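Local atomic coordinates of Serine/threonine/tyrosine-interacting protein (Homo sapiens, PDB entry 2R0B), a protein that lacks phosphatase activity but anchors the kinases ERK1 and ERK2 in the nucleus and blocks assembly of FBXW7 into its SCF ubiquitin ligase. Residues A65-P77 with N137-I150. Residues are numbered along the deposited sequence; the frame is centred on the assembly and turned at random.
Sequences ADNPVENIIRFFP and NAGFVHQLQEYEAI. With SO4 (sulfate ion), chain C.
Q143 reaches from helix 138-152 to the backbone of the loop and 3-10 turn that lead into helix 76-88 and uses both ends of its amide there. Its chain is extended beyond CG, which carries the amide to the loop. Q143 NE2 donates to E70 O at 2.8 Å, almost straight (177°) and in the amide plane. Q143 OE1 accepts from I72 N (2.8 Å) and I73 N (2.9 Å), both donors lying in its carbonyl plane. Three bonds thus fix the rotation of the amide. A leucine here would probably leave E70 O and the two amide nitrogens without these mates and free the loop to shift.

On one side of this grip, the F140 ring is sandwiched: I72 CD1 makes a CH-pi contact 3.8 Å from the ring centroid, while ND2 of N137, the N-cap residue just before the helix, lies over the opposite face. N137 caps the helix through OD1, and its ND2 donates to D66 OD1 at 3.2 Å, 34° out of the carboxylate plane; S102 also bonds that oxygen. On the other side, F76 turns its edge to the face of Y147, planes at 60°, and sets its CB over the ring centre, 3.7 Å from the centroid. Y147 OH bonds E114 of helix 103-116. I73 CD1 extends the apolar patch, 3.9 Å from I150 CD1.

G139 CA makes a CA-H...O contact with P68 O at 3.4 Å, where a side chain would run into that oxygen. The chemistry implies that this dual-specificity phosphatase-like domain fastens the loop to its C-terminal helix through the side-chain amide of Q143, which pairs with one backbone carbonyl and two backbone N-H groups, with aromatic packing on both flanks.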
loop_
_atom_site.group_PDB
_atom_site.type_symbol
_atom_site.label_atom_id
_atom_site.label_comp_id
_atom_site.label_asym_id
_atom_site.label_seq_id
_atom_site.Cartn_x
_atom_site.Cartn_y
_atom_site.Cartn_z
ATOM N N ALA A 65 -6.151 3.189 11.430
ATOM C CA ALA A 65 -7.554 2.747 11.380
ATOM C C ALA A 65 -8.210 3.067 10.043
ATOM O O ALA A 65 -7.915 4.109 9.432
ATOM C CB ALA A 65 -8.334 3.399 12.489
ATOM N N ASP A 66 -9.096 2.185 9.583
ATOM C CA ASP A 66 -9.875 2.453 8.366
ATOM C C ASP A 66 -11.143 3.252 8.659
ATOM O O ASP A 66 -12.247 2.709 8.737
ATOM C CB ASP A 66 -10.209 1.162 7.601
ATOM C CG ASP A 66 -10.918 1.436 6.282
ATOM O OD1 ASP A 66 -10.698 2.524 5.709
ATOM O OD2 ASP A 66 -11.689 0.570 5.811
ATOM N N ASN A 67 -10.974 4.551 8.874
ATOM C CA ASN A 67 -12.117 5.436 9.057
ATOM C C ASN A 67 -11.831 6.839 8.522
ATOM O O ASN A 67 -10.668 7.238 8.454
ATOM C CB ASN A 67 -12.642 5.433 10.497
ATOM C CG ASN A 67 -11.751 6.171 11.453
ATOM O OD1 ASN A 67 -11.614 7.399 11.380
ATOM N ND2 ASN A 67 -11.187 5.446 12.402
ATOM N N PRO A 68 -12.887 7.564 8.116
ATOM C CA PRO A 68 -12.690 8.870 7.460
ATOM C C PRO A 68 -11.979 9.977 8.256
ATOM O O PRO A 68 -11.545 10.974 7.662
ATOM C CB PRO A 68 -14.099 9.288 7.019
ATOM C CG PRO A 68 -15.061 8.361 7.695
ATOM C CD PRO A 68 -14.305 7.158 8.187
ATOM N N VAL A 69 -11.854 9.838 9.570
ATOM C CA VAL A 69 -11.108 10.866 10.300
ATOM C C VAL A 69 -9.656 10.477 10.619
ATOM O O VAL A 69 -8.888 11.284 11.136
ATOM C CB VAL A 69 -11.859 11.365 11.561
ATOM C CG1 VAL A 69 -13.331 11.607 11.235
ATOM C CG2 VAL A 69 -11.724 10.383 12.697
ATOM N N GLU A 70 -9.282 9.237 10.317
ATOM C CA GLU A 70 -7.903 8.795 10.548
ATOM C C GLU A 70 -6.980 9.613 9.637
ATOM O O GLU A 70 -7.282 9.844 8.472
ATOM C CB GLU A 70 -7.760 7.291 10.277
ATOM C CG GLU A 70 -6.313 6.744 10.283
ATOM C CD GLU A 70 -5.638 6.859 11.644
ATOM O OE1 GLU A 70 -5.512 5.812 12.332
ATOM O OE2 GLU A 70 -5.282 8.002 12.043
ATOM N N ASN A 71 -5.885 10.103 10.193
ATOM C CA ASN A 71 -4.885 10.817 9.409
ATOM C C ASN A 71 -3.908 9.844 8.765
ATOM O O ASN A 71 -3.103 9.183 9.459
ATOM C CB ASN A 71 -4.134 11.800 10.317
ATOM C CG ASN A 71 -3.011 12.565 9.606
ATOM O OD1 ASN A 71 -2.487 12.154 8.560
ATOM N ND2 ASN A 71 -2.623 13.697 10.203
ATOM N N ILE A 72 -3.968 9.751 7.437
ATOM C CA ILE A 72 -2.946 9.000 6.681
ATOM C C ILE A 72 -2.002 9.909 5.888
ATOM O O ILE A 72 -0.912 9.489 5.538
ATOM C CB ILE A 72 -3.557 7.958 5.706
ATOM C CG1 ILE A 72 -4.408 8.631 4.616
ATOM C CG2 ILE A 72 -4.324 6.886 6.484
ATOM C CD1 ILE A 72 -4.996 7.612 3.584
ATOM N N ILE A 73 -2.408 11.144 5.596
ATOM C CA ILE A 73 -1.514 12.070 4.875
ATOM C C ILE A 73 -0.166 12.266 5.587
ATOM O O ILE A 73 0.869 12.395 4.933
ATOM C CB ILE A 73 -2.217 13.422 4.564
ATOM C CG1 ILE A 73 -1.359 14.285 3.638
ATOM C CG2 ILE A 73 -2.598 14.148 5.859
ATOM C CD1 ILE A 73 -2.053 15.578 3.178
ATOM N N ARG A 74 -0.174 12.242 6.927
ATOM C CA ARG A 74 1.081 12.337 7.680
ATOM C C ARG A 74 2.148 11.301 7.262
ATOM O O ARG A 74 3.348 11.540 7.458
ATOM C CB ARG A 74 0.820 12.243 9.191
ATOM C CG ARG A 74 0.224 10.898 9.622
ATOM C CD ARG A 74 -0.170 10.884 11.068
ATOM N NE ARG A 74 -1.057 9.765 11.351
ATOM C CZ ARG A 74 -1.024 9.029 12.461
ATOM N NH1 ARG A 74 -0.138 9.269 13.418
ATOM N NH2 ARG A 74 -1.881 8.031 12.610
ATOM N N PHE A 75 1.712 10.169 6.693
ATOM C CA PHE A 75 2.642 9.079 6.348
ATOM C C PHE A 75 2.956 8.988 4.841
ATOM O O PHE A 75 3.849 8.197 4.450
ATOM C CB PHE A 75 2.128 7.699 6.832
ATOM C CG PHE A 75 2.135 7.515 8.339
ATOM C CD1 PHE A 75 3.304 7.688 9.076
ATOM C CD2 PHE A 75 0.973 7.137 9.010
ATOM C CE1 PHE A 75 3.285 7.532 10.472
ATOM C CE2 PHE A 75 0.948 6.960 10.389
ATOM C CZ PHE A 75 2.108 7.150 11.122
ATOM N N PHE A 76 2.295 9.794 4.003
ATOM C CA PHE A 76 2.587 9.741 2.568
ATOM C C PHE A 76 4.077 9.959 2.215
ATOM O O PHE A 76 4.606 9.220 1.418
ATOM C CB PHE A 76 1.660 10.661 1.749
ATOM C CG PHE A 76 0.206 10.218 1.747
ATOM C CD1 PHE A 76 -0.140 8.897 2.015
ATOM C CD2 PHE A 76 -0.803 11.112 1.435
ATOM C CE1 PHE A 76 -1.502 8.489 2.006
ATOM C CE2 PHE A 76 -2.152 10.718 1.426
ATOM C CZ PHE A 76 -2.496 9.410 1.696
ATOM N N PRO A 77 4.753 10.974 2.822
ATOM C CA PRO A 77 6.184 11.128 2.521
ATOM C C PRO A 77 7.013 9.899 2.886
ATOM O O PRO A 77 7.879 9.516 2.094
ATOM C CB PRO A 77 6.590 12.380 3.342
ATOM C CG PRO A 77 5.271 13.161 3.442
ATOM C CD PRO A 77 4.264 12.060 3.698
ATOM N N ASN A 137 -12.001 5.135 1.713
ATOM C CA ASN A 137 -13.097 5.929 2.295
ATOM C C ASN A 137 -12.956 7.403 1.898
ATOM O O ASN A 137 -11.895 7.828 1.441
ATOM C CB ASN A 137 -13.227 5.729 3.829
ATOM C CG ASN A 137 -12.131 6.396 4.626
ATOM O OD1 ASN A 137 -11.868 7.598 4.493
ATOM N ND2 ASN A 137 -11.501 5.626 5.509
ATOM N N ALA A 138 -14.019 8.170 2.098
ATOM C CA ALA A 138 -14.073 9.553 1.636
ATOM C C ALA A 138 -13.038 10.434 2.313
ATOM O O ALA A 138 -12.504 11.357 1.688
ATOM C CB ALA A 138 -15.496 10.129 1.847
ATOM N N GLY A 139 -12.707 10.122 3.566
ATOM C CA GLY A 139 -11.727 10.921 4.293
ATOM C C GLY A 139 -10.376 10.773 3.623
ATOM O O GLY A 139 -9.630 11.744 3.446
ATOM N N PHE A 140 -10.093 9.541 3.217
ATOM C CA PHE A 140 -8.854 9.180 2.556
ATOM C C PHE A 140 -8.787 9.830 1.172
ATOM O O PHE A 140 -7.711 10.264 0.730
ATOM C CB PHE A 140 -8.753 7.655 2.411
ATOM C CG PHE A 140 -8.500 6.925 3.706
ATOM C CD1 PHE A 140 -8.261 7.608 4.899
ATOM C CD2 PHE A 140 -8.486 5.521 3.719
ATOM C CE1 PHE A 140 -7.989 6.892 6.086
ATOM C CE2 PHE A 140 -8.229 4.814 4.903
ATOM C CZ PHE A 140 -7.995 5.497 6.076
ATOM N N VAL A 141 -9.921 9.908 0.482
ATOM C CA VAL A 141 -9.941 10.553 -0.834
ATOM C C VAL A 141 -9.598 12.039 -0.711
ATOM O O VAL A 141 -8.724 12.550 -1.422
ATOM C CB VAL A 141 -11.268 10.366 -1.543
ATOM C CG1 VAL A 141 -11.272 11.157 -2.876
ATOM C CG2 VAL A 141 -11.525 8.890 -1.788
ATOM N N HIS A 142 -10.272 12.722 0.209
ATOM C CA HIS A 142 -9.909 14.098 0.514
ATOM C C HIS A 142 -8.423 14.258 0.847
ATOM O O HIS A 142 -7.799 15.228 0.399
ATOM C CB HIS A 142 -10.783 14.650 1.639
ATOM C CG HIS A 142 -12.171 14.983 1.202
ATOM N ND1 HIS A 142 -12.621 16.282 1.073
ATOM C CD2 HIS A 142 -13.195 14.190 0.815
ATOM C CE1 HIS A 142 -13.877 16.272 0.662
ATOM N NE2 HIS A 142 -14.248 15.014 0.490
ATOM N N GLN A 143 -7.866 13.336 1.643
ATOM C CA GLN A 143 -6.451 13.476 2.046
ATOM C C GLN A 143 -5.494 13.251 0.876
ATOM O O GLN A 143 -4.428 13.877 0.817
ATOM C CB GLN A 143 -6.094 12.558 3.212
ATOM C CG GLN A 143 -6.707 13.003 4.519
ATOM C CD GLN A 143 -6.431 12.047 5.639
ATOM O OE1 GLN A 143 -5.267 11.734 5.958
ATOM N NE2 GLN A 143 -7.503 11.589 6.275
ATOM N N LEU A 144 -5.895 12.383 -0.055
ATOM C CA LEU A 144 -5.129 12.187 -1.291
ATOM C C LEU A 144 -5.051 13.482 -2.113
ATOM O O LEU A 144 -3.980 13.887 -2.570
ATOM C CB LEU A 144 -5.758 11.055 -2.096
ATOM C CG LEU A 144 -5.373 9.726 -1.443
ATOM C CD1 LEU A 144 -6.303 8.605 -1.914
ATOM C CD2 LEU A 144 -3.887 9.385 -1.727
ATOM N N GLN A 145 -6.206 14.117 -2.294
ATOM C CA GLN A 145 -6.310 15.416 -2.962
ATOM C C GLN A 145 -5.530 16.527 -2.247
ATOM O O GLN A 145 -4.880 17.380 -2.885
ATOM C CB GLN A 145 -7.805 15.743 -3.133
ATOM C CG GLN A 145 -8.527 14.675 -3.984
ATOM C CD GLN A 145 -10.047 14.791 -3.935
ATOM O OE1 GLN A 145 -10.638 14.973 -2.869
ATOM N NE2 GLN A 145 -10.688 14.680 -5.098
ATOM N N GLU A 146 -5.566 16.489 -0.922
ATOM C CA GLU A 146 -4.908 17.473 -0.084
ATOM C C GLU A 146 -3.384 17.367 -0.250
ATOM O O GLU A 146 -2.700 18.375 -0.266
ATOM C CB GLU A 146 -5.336 17.253 1.377
ATOM C CG GLU A 146 -4.701 18.166 2.438
ATOM C CD GLU A 146 -4.930 17.660 3.849
ATOM O OE1 GLU A 146 -5.645 16.677 4.039
ATOM O OE2 GLU A 146 -4.356 18.243 4.804
ATOM N N TYR A 147 -2.879 16.143 -0.386
ATOM C CA TYR A 147 -1.458 15.882 -0.491
ATOM C C TYR A 147 -0.990 16.320 -1.883
ATOM O O TYR A 147 0.104 16.854 -2.029
ATOM C CB TYR A 147 -1.178 14.388 -0.228
ATOM C CG TYR A 147 0.287 13.997 -0.316
ATOM C CD1 TYR A 147 1.242 14.579 0.530
ATOM C CD2 TYR A 147 0.713 13.043 -1.249
ATOM C CE1 TYR A 147 2.598 14.222 0.433
ATOM C CE2 TYR A 147 2.061 12.684 -1.357
ATOM C CZ TYR A 147 2.994 13.268 -0.511
ATOM O OH TYR A 147 4.333 12.917 -0.604
ATOM N N GLU A 148 -1.832 16.118 -2.897
ATOM C CA GLU A 148 -1.480 16.596 -4.227
ATOM C C GLU A 148 -1.310 18.118 -4.218
ATOM O O GLU A 148 -0.371 18.652 -4.816
ATOM C CB GLU A 148 -2.516 16.169 -5.274
ATOM C CG GLU A 148 -2.200 16.668 -6.665
ATOM C CD GLU A 148 -3.329 16.451 -7.684
ATOM O OE1 GLU A 148 -4.503 16.786 -7.393
ATOM O OE2 GLU A 148 -3.039 15.971 -8.816
ATOM N N ALA A 149 -2.204 18.815 -3.514
ATOM C CA ALA A 149 -2.089 20.267 -3.420
ATOM C C ALA A 149 -0.730 20.643 -2.790
ATOM O O ALA A 149 -0.070 21.609 -3.209
ATOM C CB ALA A 149 -3.269 20.831 -2.642
ATOM N N ILE A 150 -0.297 19.859 -1.807
ATOM C CA ILE A 150 0.980 20.094 -1.143
ATOM C C ILE A 150 2.141 19.958 -2.109
ATOM O O ILE A 150 2.930 20.902 -2.277
ATOM C CB ILE A 150 1.162 19.180 0.082
ATOM C CG1 ILE A 150 0.099 19.531 1.116
ATOM C CG2 ILE A 150 2.582 19.336 0.649
ATOM C CD1 ILE A 150 0.129 18.688 2.414
HETATM S S SO4 C . -9.741 15.015 -8.820
HETATM O O1 SO4 C . -9.189 16.074 -9.688
HETATM O O2 SO4 C . -9.010 15.182 -7.568
HETATM O O3 SO4 C . -11.173 15.214 -8.677
HETATM O O4 SO4 C . -9.451 13.747 -9.472
HETATM O O HOH W 1 -10.017 12.996 7.226
#